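Local structure of putative glycosyl hydrolase (Bacteroides thetaiotaomicron VPI-5482, 3K11) at residues 85-88 / 89-93; 264-267 / 268-272; 314-317 / 318-321; 329-332 / 333-337. The protein is of uncertain function but probably acts as a carbohydrate-cleaving hydrolase of glycosyl hydrolase family 88. All coordinates share one frame; numbering follows the deposited sequence.

Contact 1: residues 85-88 / 89-93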
ATOM      1  N   GLY A  85     -29.970 -17.958   1.559  1.00 24.90           N
ATOM      2  CA  GLY A  85     -29.924 -18.366   0.151  1.00 22.50           C
ATOM      3  C   GLY A  85     -28.516 -18.884  -0.169  1.00 24.69           C
ATOM      4  O   GLY A  85     -28.335 -19.941  -0.818  1.00 25.46           O
ATOM      5  N   VAL A  86     -27.506 -18.183   0.323  1.00 23.66           N
ATOM      6  CA  VAL A  86     -26.139 -18.662   0.106  1.00 22.45           C
ATOM      7  C   VAL A  86     -25.920 -20.004   0.810  1.00 22.03           C
ATOM      8  O   VAL A  86     -25.353 -20.973   0.238  1.00 23.72           O
ATOM      9  CB  VAL A  86     -25.082 -17.605   0.551  1.00 23.09           C
ATOM     10  CG1 VAL A  86     -23.652 -18.150   0.285  1.00 23.26           C
ATOM     11  CG2 VAL A  86     -25.329 -16.275  -0.138  1.00 25.92           C
ATOM     12  N   THR A  87     -26.403 -20.120   2.045  1.00 23.81           N
ATOM     13  CA  THR A  87     -26.245 -21.371   2.807  1.00 24.16           C
ATOM     14  C   THR A  87     -26.876 -22.538   2.075  1.00 24.31           C
ATOM     15  O   THR A  87     -26.301 -23.646   2.020  1.00 24.40           O
ATOM     16  CB  THR A  87     -26.843 -21.224   4.203  1.00 24.66           C
ATOM     17  OG1 THR A  87     -26.137 -20.197   4.911  1.00 23.19           O
ATOM     18  CG2 THR A  87     -26.795 -22.565   5.003  1.00 22.86           C
ATOM     19  N   TYR A  88     -28.065 -22.319   1.522  1.00 21.74           N
ATOM     20  CA  TYR A  88     -28.725 -23.411   0.796  1.00 22.79           C
ATOM     21  C   TYR A  88     -27.908 -23.873  -0.422  1.00 24.30           C
ATOM     22  O   TYR A  88     -27.766 -25.071  -0.667  1.00 26.09           O
ATOM     23  CB  TYR A  88     -30.124 -23.003   0.343  1.00 25.44           C
ATOM     24  CG  TYR A  88     -31.085 -22.728   1.476  1.00 24.68           C
ATOM     25  CD1 TYR A  88     -31.305 -23.676   2.481  1.00 27.65           C
ATOM     26  CD2 TYR A  88     -31.798 -21.539   1.528  1.00 25.03           C
ATOM     27  CE1 TYR A  88     -32.183 -23.407   3.522  1.00 25.41           C
ATOM     28  CE2 TYR A  88     -32.677 -21.269   2.573  1.00 24.45           C
ATOM     29  CZ  TYR A  88     -32.882 -22.209   3.552  1.00 26.79           C
ATOM     30  OH  TYR A  88     -33.753 -21.945   4.597  1.00 27.14           O
ATOM     31  N   SER A  89     -27.404 -22.920  -1.209  1.00 22.67           N
ATOM     32  CA  SER A  89     -26.534 -23.258  -2.358  1.00 23.87           C
ATOM     33  C   SER A  89     -25.275 -23.976  -1.910  1.00 24.13           C
ATOM     34  O   SER A  89     -24.850 -24.951  -2.552  1.00 24.95           O
ATOM     35  CB  SER A  89     -26.171 -22.008  -3.210  1.00 22.44           C
ATOM     36  OG  SER A  89     -27.203 -21.691  -4.165  1.00 24.91           O
ATOM     37  N   ALA A  90     -24.681 -23.506  -0.817  1.00 24.24           N
ATOM     38  CA  ALA A  90     -23.497 -24.159  -0.238  1.00 25.31           C
ATOM     39  C   ALA A  90     -23.721 -25.622   0.095  1.00 25.25           C
ATOM     40  O   ALA A  90     -22.880 -26.508  -0.202  1.00 26.70           O
ATOM     41  CB  ALA A  90     -23.059 -23.405   1.006  1.00 24.29           C
ATOM     42  N   LEU A  91     -24.845 -25.894   0.749  1.00 24.33           N
ATOM     43  CA  LEU A  91     -25.174 -27.267   1.184  1.00 25.57           C
ATOM     44  C   LEU A  91     -25.530 -28.191   0.035  1.00 26.82           C
ATOM     45  O   LEU A  91     -25.208 -29.398   0.075  1.00 26.08           O
ATOM     46  CB  LEU A  91     -26.297 -27.213   2.226  1.00 26.07           C
ATOM     47  CG  LEU A  91     -25.850 -26.651   3.591  1.00 24.87           C
ATOM     48  CD1 LEU A  91     -27.078 -26.360   4.493  1.00 20.44           C
ATOM     49  CD2 LEU A  91     -24.781 -27.561   4.290  1.00 23.49           C
ATOM     50  N   ILE A  92     -26.176 -27.653  -1.004  1.00 22.74           N
ATOM     51  CA  ILE A  92     -26.391 -28.421  -2.228  1.00 24.60           C
ATOM     52  C   ILE A  92     -25.031 -28.845  -2.781  1.00 25.99           C
ATOM     53  O   ILE A  92     -24.801 -29.998  -3.154  1.00 25.84           O
ATOM     54  CB  ILE A  92     -27.192 -27.613  -3.258  1.00 26.69           C
ATOM     55  CG1 ILE A  92     -28.632 -27.400  -2.790  1.00 27.22           C
ATOM     56  CG2 ILE A  92     -27.198 -28.302  -4.674  1.00 23.80           C
ATOM     57  CD1 ILE A  92     -29.344 -26.256  -3.544  1.00 23.92           C
ATOM     58  N   ALA A  93     -24.096 -27.906  -2.807  1.00 26.83           N
ATOM     59  CA  ALA A  93     -22.770 -28.214  -3.310  1.00 27.24           C
ATOM     60  C   ALA A  93     -22.035 -29.186  -2.408  1.00 28.53           C
ATOM     61  O   ALA A  93     -21.376 -30.116  -2.901  1.00 28.38           O
ATOM     62  CB  ALA A  93     -21.936 -26.920  -3.498  1.00 25.28           C
TER
HETATM   63  O   HOH W   1     -27.995 -19.148  -3.794  1.00 30.23           O
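Thr87 and Leu91 sit one turn apart on helix 82-98, part of the six-hairpin, alpha/alpha barrel expected of glycosyl hydrolase family 88, and their side chains lie alongside each other, pointing the same way. Leu91 leans back over the turn before it. Its CB rests 3.6 Å from Thr87 O, and CG comes closer still, 3.4 Å from the same Thr87 O, because CG stands beside the backbone N and anti to the carbonyl carbon (chi1 -71°). At the tip, CD1 meets Thr87 CG2 at 3.8 Å, methyl against methyl. Beyond the helix this apolar end packs on Phe40 and on Tyr103, Tyr106 and Val107 of helix 101-128. Thr87 O is thus covered by leucine carbons while it accepts the helical bond from Leu91 N (3.0 Å).

Ile92 repeats the gesture over the next carbonyl, its CG1 lying 3.3 Å from Tyr88 O, which also takes the Ile92 N-H. The Tyr88 ring, in contrast, leaves this turn, and its OH bonds to Leu79 O.

The polar flank is at Ser89. Its OG accepts from Lys156 NZ and donates to a water 2.7 Å from Ser89 OG; that water in turn donates to Gly85 O, 3.1 Å away, giving this carbonyl a second donor beside Ser89 N.

Contact 2: residues 264-267 / 268-272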
ATOM      1  N   TRP A 264     -14.774  -2.913  -1.098  1.00 24.21           N
ATOM      2  CA  TRP A 264     -15.218  -3.678   0.054  1.00 23.16           C
ATOM      3  C   TRP A 264     -15.126  -5.170  -0.235  1.00 24.34           C
ATOM      4  O   TRP A 264     -15.595  -5.653  -1.275  1.00 21.47           O
ATOM      5  CB  TRP A 264     -16.641  -3.253   0.449  1.00 22.45           C
ATOM      6  CG  TRP A 264     -17.192  -3.963   1.624  1.00 22.43           C
ATOM      7  CD1 TRP A 264     -16.552  -4.212   2.791  1.00 26.79           C
ATOM      8  CD2 TRP A 264     -18.494  -4.543   1.741  1.00 23.18           C
ATOM      9  NE1 TRP A 264     -17.371  -4.886   3.638  1.00 23.95           N
ATOM     10  CE2 TRP A 264     -18.573  -5.121   3.019  1.00 22.33           C
ATOM     11  CE3 TRP A 264     -19.606  -4.567   0.920  1.00 23.46           C
ATOM     12  CZ2 TRP A 264     -19.721  -5.747   3.493  1.00 23.77           C
ATOM     13  CZ3 TRP A 264     -20.741  -5.235   1.372  1.00 25.90           C
ATOM     14  CH2 TRP A 264     -20.777  -5.808   2.652  1.00 21.39           C
ATOM     15  N   ALA A 265     -14.475  -5.901   0.655  1.00 23.54           N
ATOM     16  CA  ALA A 265     -14.180  -7.340   0.422  1.00 21.67           C
ATOM     17  C   ALA A 265     -15.373  -8.222   0.228  1.00 24.63           C
ATOM     18  O   ALA A 265     -15.400  -8.997  -0.748  1.00 24.54           O
ATOM     19  CB  ALA A 265     -13.234  -7.907   1.550  1.00 19.89           C
ATOM     20  N   ARG A 266     -16.409  -8.118   1.067  1.00 22.68           N
ATOM     21  CA  ARG A 266     -17.520  -9.039   0.857  1.00 23.24           C
ATOM     22  C   ARG A 266     -18.183  -8.821  -0.498  1.00 22.94           C
ATOM     23  O   ARG A 266     -18.411  -9.779  -1.203  1.00 25.62           O
ATOM     24  CB  ARG A 266     -18.548  -8.987   1.968  1.00 22.56           C
ATOM     25  CG  ARG A 266     -19.721  -9.932   1.651  1.00 24.56           C
ATOM     26  CD  ARG A 266     -20.512 -10.399   2.842  1.00 24.34           C
ATOM     27  NE  ARG A 266     -21.221  -9.325   3.509  1.00 23.67           N
ATOM     28  CZ  ARG A 266     -21.113  -9.032   4.800  1.00 21.28           C
ATOM     29  NH1 ARG A 266     -20.322  -9.713   5.615  1.00 24.22           N
ATOM     30  NH2 ARG A 266     -21.872  -8.049   5.292  1.00 23.63           N
ATOM     31  N   ALA A 267     -18.441  -7.584  -0.889  1.00 23.24           N
ATOM     32  CA  ALA A 267     -19.111  -7.326  -2.170  1.00 22.81           C
ATOM     33  C   ALA A 267     -18.189  -7.724  -3.314  1.00 22.95           C
ATOM     34  O   ALA A 267     -18.653  -8.176  -4.350  1.00 23.57           O
ATOM     35  CB  ALA A 267     -19.568  -5.848  -2.287  1.00 21.99           C
ATOM     36  N   ASN A 268     -16.867  -7.580  -3.146  1.00 22.36           N
ATOM     37  CA  ASN A 268     -15.954  -8.106  -4.147  1.00 20.36           C
ATOM     38  C   ASN A 268     -16.063  -9.609  -4.211  1.00 22.19           C
ATOM     39  O   ASN A 268     -16.062 -10.191  -5.298  1.00 24.27           O
ATOM     40  CB  ASN A 268     -14.514  -7.648  -3.884  1.00 23.31           C
ATOM     41  CG  ASN A 268     -14.194  -6.383  -4.659  1.00 20.88           C
ATOM     42  OD1 ASN A 268     -13.671  -6.469  -5.792  1.00 22.17           O
ATOM     43  ND2 ASN A 268     -14.600  -5.206  -4.115  1.00 23.35           N
ATOM     44  N   GLY A 269     -16.306 -10.250  -3.063  1.00 22.87           N
ATOM     45  CA  GLY A 269     -16.621 -11.678  -3.054  1.00 23.43           C
ATOM     46  C   GLY A 269     -17.897 -11.965  -3.828  1.00 22.69           C
ATOM     47  O   GLY A 269     -17.941 -12.878  -4.646  1.00 23.90           O
ATOM     48  N   TRP A 270     -18.945 -11.204  -3.606  1.00 22.83           N
ATOM     49  CA  TRP A 270     -20.174 -11.413  -4.349  1.00 22.37           C
ATOM     50  C   TRP A 270     -19.963 -11.323  -5.869  1.00 24.21           C
ATOM     51  O   TRP A 270     -20.539 -12.081  -6.607  1.00 24.96           O
ATOM     52  CB  TRP A 270     -21.231 -10.409  -3.926  1.00 22.64           C
ATOM     53  CG  TRP A 270     -21.767 -10.560  -2.528  1.00 23.02           C
ATOM     54  CD1 TRP A 270     -22.189  -9.528  -1.696  1.00 27.84           C
ATOM     55  CD2 TRP A 270     -21.966 -11.768  -1.788  1.00 28.25           C
ATOM     56  NE1 TRP A 270     -22.610 -10.048  -0.519  1.00 28.38           N
ATOM     57  CE2 TRP A 270     -22.477 -11.407  -0.541  1.00 30.82           C
ATOM     58  CE3 TRP A 270     -21.755 -13.117  -2.056  1.00 35.07           C
ATOM     59  CZ2 TRP A 270     -22.771 -12.333   0.432  1.00 31.82           C
ATOM     60  CZ3 TRP A 270     -22.056 -14.047  -1.070  1.00 35.37           C
ATOM     61  CH2 TRP A 270     -22.542 -13.637   0.164  1.00 33.23           C
ATOM     62  N   ALA A 271     -19.106 -10.421  -6.335  1.00 24.08           N
ATOM     63  CA  ALA A 271     -18.829 -10.245  -7.767  1.00 22.31           C
ATOM     64  C   ALA A 271     -18.049 -11.454  -8.297  1.00 23.07           C
ATOM     65  O   ALA A 271     -18.273 -11.918  -9.420  1.00 24.86           O
ATOM     66  CB  ALA A 271     -17.989  -8.976  -8.005  1.00 23.02           C
ATOM     67  N   LEU A 272     -17.115 -11.957  -7.500  1.00 23.38           N
ATOM     68  CA  LEU A 272     -16.325 -13.148  -7.895  1.00 22.82           C
ATOM     69  C   LEU A 272     -17.220 -14.374  -7.962  1.00 23.57           C
ATOM     70  O   LEU A 272     -17.133 -15.191  -8.896  1.00 23.70           O
ATOM     71  CB  LEU A 272     -15.163 -13.351  -6.899  1.00 21.98           C
ATOM     72  CG  LEU A 272     -13.965 -14.205  -7.404  1.00 23.73           C
ATOM     73  CD1 LEU A 272     -13.245 -13.578  -8.640  1.00 24.79           C
ATOM     74  CD2 LEU A 272     -12.988 -14.468  -6.254  1.00 22.76           C
TER
HETATM   75  O   HOH W   2     -23.405  -8.365   1.582  1.00 30.46           O
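Arg266 and Trp270, one turn apart near the start of helix 265-281, run side by side, the aliphatic part of the arginine laid against the indole. Arg266 CG stands over one face of the five-membered ring, a CH-pi contact with CG 4.0 Å from the ring centroid and 30° off its normal, and Arg266 CD follows at 3.8 Å from Trp270 CZ2. The arginine chain then bends at its third torsion, and its guanidinium plane ends at 48° to the indole rather than stacked on it.

The tight part lies at the helix start. Trp264, in the N-cap position, offers its carbonyl oxygen to two donors of Asn268: the backbone N, and ND2 at 3.0 Å from Trp264 O, a nearly straight bond (164°) reaching the oxygen from above the carbonyl plane. Asn268 OD1 is taken by His299 NE2 and ND2 also serves Tyr248 O, so the amide is fixed in rotation.

Across the helix the Arg266-Trp270 pair is looser and closes through water. One water accepts from Arg266 NE at 3.1 Å and from Trp270 NE1 at 2.8 Å, in the plane of both groups. A leucine in place of Trp270 would probably leave this water without one of its donors and open a gap beside Arg266 CG and CD.

Because NH1 and NH2 donate to Cys375 O, Ser327 OG and Val376 O, the buried positive charge is probably solvated mainly by the dipoles of these carbonyls, the hydroxyl and water, with Glu325 only a long, weak ion-pair partner.

Contact 3: residues 314-317 / 318-321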
ATOM      1  N   HIS A 314      -8.463  -8.181   3.568  1.00 24.16           N
ATOM      2  CA  HIS A 314      -8.827  -6.982   4.293  1.00 23.62           C
ATOM      3  C   HIS A 314     -10.218  -6.447   3.877  1.00 23.69           C
ATOM      4  O   HIS A 314     -10.578  -6.455   2.676  1.00 24.02           O
ATOM      5  CB  HIS A 314      -7.788  -5.900   4.064  1.00 23.73           C
ATOM      6  CG  HIS A 314      -6.438  -6.209   4.616  1.00 22.41           C
ATOM      7  ND1 HIS A 314      -6.074  -5.903   5.916  1.00 21.57           N
ATOM      8  CD2 HIS A 314      -5.349  -6.785   4.040  1.00 23.41           C
ATOM      9  CE1 HIS A 314      -4.815  -6.279   6.107  1.00 24.91           C
ATOM     10  NE2 HIS A 314      -4.353  -6.828   4.996  1.00 24.59           N
ATOM     11  N   GLN A 315     -10.933  -5.902   4.872  1.00 23.09           N
ATOM     12  CA  GLN A 315     -12.298  -5.319   4.746  1.00 22.87           C
ATOM     13  C   GLN A 315     -12.408  -4.375   3.550  1.00 23.06           C
ATOM     14  O   GLN A 315     -13.368  -4.425   2.796  1.00 22.79           O
ATOM     15  CB  GLN A 315     -12.627  -4.589   6.041  1.00 22.29           C
ATOM     16  CG  GLN A 315     -13.813  -3.688   6.055  1.00 22.47           C
ATOM     17  CD  GLN A 315     -15.113  -4.369   6.109  1.00 23.47           C
ATOM     18  OE1 GLN A 315     -15.242  -5.555   5.771  1.00 24.65           O
ATOM     19  NE2 GLN A 315     -16.134  -3.618   6.519  1.00 22.08           N
ATOM     20  N   LEU A 316     -11.423  -3.482   3.409  1.00 23.77           N
ATOM     21  CA  LEU A 316     -11.202  -2.759   2.131  1.00 22.18           C
ATOM     22  C   LEU A 316      -9.958  -3.427   1.561  1.00 22.68           C
ATOM     23  O   LEU A 316      -8.877  -3.375   2.163  1.00 22.58           O
ATOM     24  CB  LEU A 316     -10.980  -1.265   2.318  1.00 22.59           C
ATOM     25  CG  LEU A 316     -12.261  -0.479   2.717  1.00 23.38           C
ATOM     26  CD1 LEU A 316     -11.984   1.046   2.863  1.00 23.55           C
ATOM     27  CD2 LEU A 316     -13.445  -0.751   1.755  1.00 26.28           C
ATOM     28  N   LEU A 317     -10.099  -4.047   0.393  1.00 22.89           N
ATOM     29  CA  LEU A 317      -9.099  -5.010  -0.080  1.00 22.35           C
ATOM     30  C   LEU A 317      -7.731  -4.429  -0.252  1.00 21.99           C
ATOM     31  O   LEU A 317      -6.695  -5.101   0.040  1.00 23.53           O
ATOM     32  CB  LEU A 317      -9.536  -5.631  -1.373  1.00 22.61           C
ATOM     33  CG  LEU A 317     -10.685  -6.641  -1.330  1.00 21.12           C
ATOM     34  CD1 LEU A 317     -11.203  -6.894  -2.767  1.00 21.21           C
ATOM     35  CD2 LEU A 317     -10.267  -7.967  -0.629  1.00 22.22           C
ATOM     36  N   ASP A 318      -7.727  -3.160  -0.703  1.00 22.13           N
ATOM     37  CA  ASP A 318      -6.502  -2.449  -1.040  1.00 22.59           C
ATOM     38  C   ASP A 318      -6.050  -1.505   0.053  1.00 25.42           C
ATOM     39  O   ASP A 318      -5.233  -0.602  -0.193  1.00 26.37           O
ATOM     40  CB  ASP A 318      -6.655  -1.694  -2.371  1.00 22.22           C
ATOM     41  CG  ASP A 318      -7.811  -0.712  -2.377  1.00 25.00           C
ATOM     42  OD1 ASP A 318      -8.699  -0.823  -1.493  1.00 24.99           O
ATOM     43  OD2 ASP A 318      -7.832   0.154  -3.293  1.00 25.00           O
ATOM     44  N   CYS A 319      -6.545  -1.743   1.269  1.00 24.43           N
ATOM     45  CA  CYS A 319      -6.188  -0.946   2.459  1.00 23.42           C
ATOM     46  C   CYS A 319      -5.706  -1.939   3.509  1.00 24.53           C
ATOM     47  O   CYS A 319      -6.518  -2.542   4.217  1.00 24.89           O
ATOM     48  CB  CYS A 319      -7.407  -0.176   2.976  1.00 24.54           C
ATOM     49  SG  CYS A 319      -7.956   1.047   1.780  1.00 25.81           S
ATOM     50  N   ASN A 320      -4.378  -2.129   3.598  1.00 23.12           N
ATOM     51  CA  ASN A 320      -3.833  -3.179   4.464  1.00 23.52           C
ATOM     52  C   ASN A 320      -3.883  -2.851   5.962  1.00 24.35           C
ATOM     53  O   ASN A 320      -3.472  -3.664   6.784  1.00 24.59           O
ATOM     54  CB  ASN A 320      -2.460  -3.678   3.981  1.00 23.06           C
ATOM     55  CG  ASN A 320      -1.326  -2.782   4.349  1.00 23.76           C
ATOM     56  OD1 ASN A 320      -1.528  -1.742   4.961  1.00 25.11           O
ATOM     57  ND2 ASN A 320      -0.090  -3.228   4.055  1.00 23.04           N
ATOM     58  N   ASP A 321      -4.412  -1.672   6.292  1.00 24.00           N
ATOM     59  CA  ASP A 321      -4.650  -1.248   7.660  1.00 23.85           C
ATOM     60  C   ASP A 321      -6.094  -1.424   8.065  1.00 23.54           C
ATOM     61  O   ASP A 321      -6.489  -1.007   9.167  1.00 23.47           O
ATOM     62  CB  ASP A 321      -4.147   0.187   7.914  1.00 24.04           C
ATOM     63  CG  ASP A 321      -4.821   1.243   7.048  1.00 28.14           C
ATOM     64  OD1 ASP A 321      -5.495   0.857   6.063  1.00 25.88           O
ATOM     65  OD2 ASP A 321      -4.648   2.470   7.355  1.00 27.29           O
TER
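His314 and Asn320 meet because the first torsion of the histidine (chi1 -65°) sets CG beside its backbone N and the second (chi2 -88°) turns the imidazole broadside to the returning chain. The two residues flank a type I beta turn, Leu316 to Cys319, in the loop joining strands 313-314 and 324-325. Asn320 CA lies over the middle of one ring face, a CH-pi contact 3.6 Å from the His314 ring centroid and only 9° off the normal. Asn320 CB continues past the ring, 3.8 Å from His314 NE2, while nearer the root of the side chain, on the same side of the ring, Cys319 O lies 3.6 Å from His314 CB. The ring keeps its rotation through ND1, which donates to Ser322 O. With an alanine replacing His314, Asn320 CA would probably lose its aromatic support and Ser322 O its ND1 donor.

The turn itself is closed by Cys319 N, which donates to Leu316 O at 3.0 Å, coming from well above the carbonyl plane. Behind that bond, Cys319 CB touches Leu316 CB, and SG lies alongside the leucine. At the tip of the turn Asp318 OD2 forms a salt bridge with Lys245.

Asn320 also carries the loop to the trimer interface. Its ND2 donates to OD1 of Asn320 of a second subunit, and its OD1 accepts from ND2 of Asn320 of the third, an exchange consistent with a ring of three amides. Within its own subunit, Asn320 O stands 3.0 Å from His314 CE1.

Contact 4: residues 329-332 / 333-337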
ATOM      1  N   THR A 329     -13.219 -13.687   2.903  1.00 24.74           N
ATOM      2  CA  THR A 329     -12.149 -14.659   2.792  1.00 22.09           C
ATOM      3  C   THR A 329     -12.689 -16.008   2.389  1.00 22.30           C
ATOM      4  O   THR A 329     -12.162 -16.651   1.452  1.00 22.76           O
ATOM      5  CB  THR A 329     -11.343 -14.754   4.108  1.00 24.07           C
ATOM      6  OG1 THR A 329     -10.748 -13.474   4.389  1.00 22.76           O
ATOM      7  CG2 THR A 329     -10.254 -15.823   4.011  1.00 21.06           C
ATOM      8  N   ALA A 330     -13.780 -16.420   3.033  1.00 23.02           N
ATOM      9  CA  ALA A 330     -14.403 -17.705   2.698  1.00 23.06           C
ATOM     10  C   ALA A 330     -14.919 -17.738   1.248  1.00 23.01           C
ATOM     11  O   ALA A 330     -14.771 -18.747   0.539  1.00 25.87           O
ATOM     12  CB  ALA A 330     -15.573 -18.029   3.687  1.00 22.87           C
ATOM     13  N   ILE A 331     -15.607 -16.680   0.850  1.00 23.91           N
ATOM     14  CA  ILE A 331     -16.085 -16.551  -0.522  1.00 23.86           C
ATOM     15  C   ILE A 331     -14.908 -16.707  -1.520  1.00 20.69           C
ATOM     16  O   ILE A 331     -15.028 -17.486  -2.490  1.00 23.43           O
ATOM     17  CB  ILE A 331     -16.814 -15.225  -0.809  1.00 22.33           C
ATOM     18  CG1 ILE A 331     -18.109 -15.077   0.024  1.00 25.46           C
ATOM     19  CG2 ILE A 331     -17.131 -15.119  -2.323  1.00 20.56           C
ATOM     20  CD1 ILE A 331     -18.625 -13.583   0.128  1.00 23.45           C
ATOM     21  N   TYR A 332     -13.802 -16.011  -1.297  1.00 23.80           N
ATOM     22  CA  TYR A 332     -12.663 -16.130  -2.194  1.00 22.76           C
ATOM     23  C   TYR A 332     -12.124 -17.534  -2.244  1.00 23.40           C
ATOM     24  O   TYR A 332     -11.753 -18.036  -3.320  1.00 24.18           O
ATOM     25  CB  TYR A 332     -11.536 -15.193  -1.839  1.00 23.86           C
ATOM     26  CG  TYR A 332     -11.953 -13.725  -1.829  1.00 21.49           C
ATOM     27  CD1 TYR A 332     -12.800 -13.202  -2.800  1.00 26.04           C
ATOM     28  CD2 TYR A 332     -11.445 -12.857  -0.895  1.00 26.78           C
ATOM     29  CE1 TYR A 332     -13.157 -11.853  -2.786  1.00 27.13           C
ATOM     30  CE2 TYR A 332     -11.801 -11.495  -0.878  1.00 26.18           C
ATOM     31  CZ  TYR A 332     -12.666 -11.017  -1.815  1.00 26.86           C
ATOM     32  OH  TYR A 332     -13.058  -9.685  -1.796  1.00 27.43           O
ATOM     33  N   VAL A 333     -12.028 -18.167  -1.092  1.00 22.94           N
ATOM     34  CA  VAL A 333     -11.551 -19.579  -1.057  1.00 23.23           C
ATOM     35  C   VAL A 333     -12.462 -20.461  -1.930  1.00 24.24           C
ATOM     36  O   VAL A 333     -11.972 -21.284  -2.698  1.00 21.14           O
ATOM     37  CB  VAL A 333     -11.478 -20.122   0.392  1.00 21.62           C
ATOM     38  CG1 VAL A 333     -11.225 -21.652   0.439  1.00 20.03           C
ATOM     39  CG2 VAL A 333     -10.354 -19.365   1.188  1.00 21.34           C
ATOM     40  N   TYR A 334     -13.771 -20.317  -1.774  1.00 24.37           N
ATOM     41  CA  TYR A 334     -14.692 -21.083  -2.601  1.00 23.04           C
ATOM     42  C   TYR A 334     -14.409 -20.793  -4.070  1.00 24.68           C
ATOM     43  O   TYR A 334     -14.320 -21.709  -4.885  1.00 23.60           O
ATOM     44  CB  TYR A 334     -16.177 -20.796  -2.327  1.00 23.09           C
ATOM     45  CG  TYR A 334     -17.012 -21.319  -3.482  1.00 23.02           C
ATOM     46  CD1 TYR A 334     -17.252 -22.683  -3.628  1.00 21.48           C
ATOM     47  CD2 TYR A 334     -17.501 -20.471  -4.474  1.00 23.54           C
ATOM     48  CE1 TYR A 334     -17.957 -23.157  -4.712  1.00 26.42           C
ATOM     49  CE2 TYR A 334     -18.195 -20.962  -5.596  1.00 23.01           C
ATOM     50  CZ  TYR A 334     -18.421 -22.306  -5.687  1.00 23.35           C
ATOM     51  OH  TYR A 334     -19.126 -22.830  -6.747  1.00 23.63           O
ATOM     52  N   CYS A 335     -14.378 -19.514  -4.427  1.00 22.68           N
ATOM     53  CA  CYS A 335     -14.237 -19.184  -5.833  1.00 22.70           C
ATOM     54  C   CYS A 335     -12.964 -19.739  -6.438  1.00 24.08           C
ATOM     55  O   CYS A 335     -12.956 -20.175  -7.573  1.00 23.09           O
ATOM     56  CB  CYS A 335     -14.244 -17.693  -6.038  1.00 22.17           C
ATOM     57  SG  CYS A 335     -15.905 -17.004  -5.677  1.00 24.74           S
ATOM     58  N   LEU A 336     -11.877 -19.643  -5.690  1.00 22.31           N
ATOM     59  CA  LEU A 336     -10.582 -20.085  -6.189  1.00 23.09           C
ATOM     60  C   LEU A 336     -10.534 -21.591  -6.332  1.00 24.09           C
ATOM     61  O   LEU A 336     -10.116 -22.106  -7.389  1.00 25.00           O
ATOM     62  CB  LEU A 336      -9.463 -19.562  -5.295  1.00 23.70           C
ATOM     63  CG  LEU A 336      -9.208 -18.066  -5.276  1.00 25.56           C
ATOM     64  CD1 LEU A 336      -8.236 -17.714  -4.105  1.00 23.76           C
ATOM     65  CD2 LEU A 336      -8.736 -17.493  -6.683  1.00 22.74           C
ATOM     66  N   ALA A 337     -11.003 -22.322  -5.317  1.00 22.07           N
ATOM     67  CA  ALA A 337     -11.020 -23.797  -5.398  1.00 20.02           C
ATOM     68  C   ALA A 337     -11.910 -24.237  -6.558  1.00 20.77           C
ATOM     69  O   ALA A 337     -11.562 -25.167  -7.306  1.00 21.81           O
ATOM     70  CB  ALA A 337     -11.507 -24.385  -4.083  1.00 20.37           C
TER
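Helix 326-342, one of the helices of the alpha/alpha barrel that the family assignment predicts, carries Ile331 and Cys335 on the face it turns to helix 265-281. Ile331 CG2 touches Cys335 SG at 4.0 Å, an apolar meeting one turn apart. The sulfur is brought there by a first torsion of -69°, which places SG beside the backbone N and anti to the carbonyl carbon. From the other helix, Trp270 packs on Ile331 and Leu272 on Cys335.

Two more side chains fold back over carbonyls of the preceding turn. Leu336 CG lies 3.2 Å from Tyr332 O, and Val333 CG2 lies 3.3 Å from Thr329 O. Each oxygen still takes the backbone N-H four residues on, Val333 N at 3.0 Å from Thr329 O and Leu336 N at 2.9 Å from Tyr332 O, so these buried acceptors are satisfied although carbon closes over them.

Tyr334 behaves differently. Its CG is anti to the backbone N (chi1 164°), which carries the ring away from the preceding turn to meet those of Trp405 and His338. Tyr334 CB stays 3.5 Å from Ile331 O, which also lies near the ring's edge.

Side chains thus leave this segment toward helices 265-281, 347-362 and 400-416, a many-sided burial consistent with the six-hairpin, alpha/alpha barrel expected of the family.

Overall arrangement
Contact 2 is the common neighbour: it touches each of the other three. Its centre is about 11 Å from that of contact 4, where Leu272 CD2 packs 3.5 Å from Cys335 CB and Tyr332 OH makes a probable, weak hydrogen bond to Ala265 O. Contact 3, about 12 Å away between centres, joins it through the backbone bond from Ala265 N to Gln315 O (2.8 Å). Contact 1 lies about 17 Å off between centres, yet Val86 CG2 reaches Trp270 CH2 at 3.8 Å. Contacts 1 and 3 stay about 16 Å apart at their nearest atoms. One 1,2-ethanediol, probably from crystallisation, lies about 4 Å from the His314 side chain, another about 6 Å from that of Trp270.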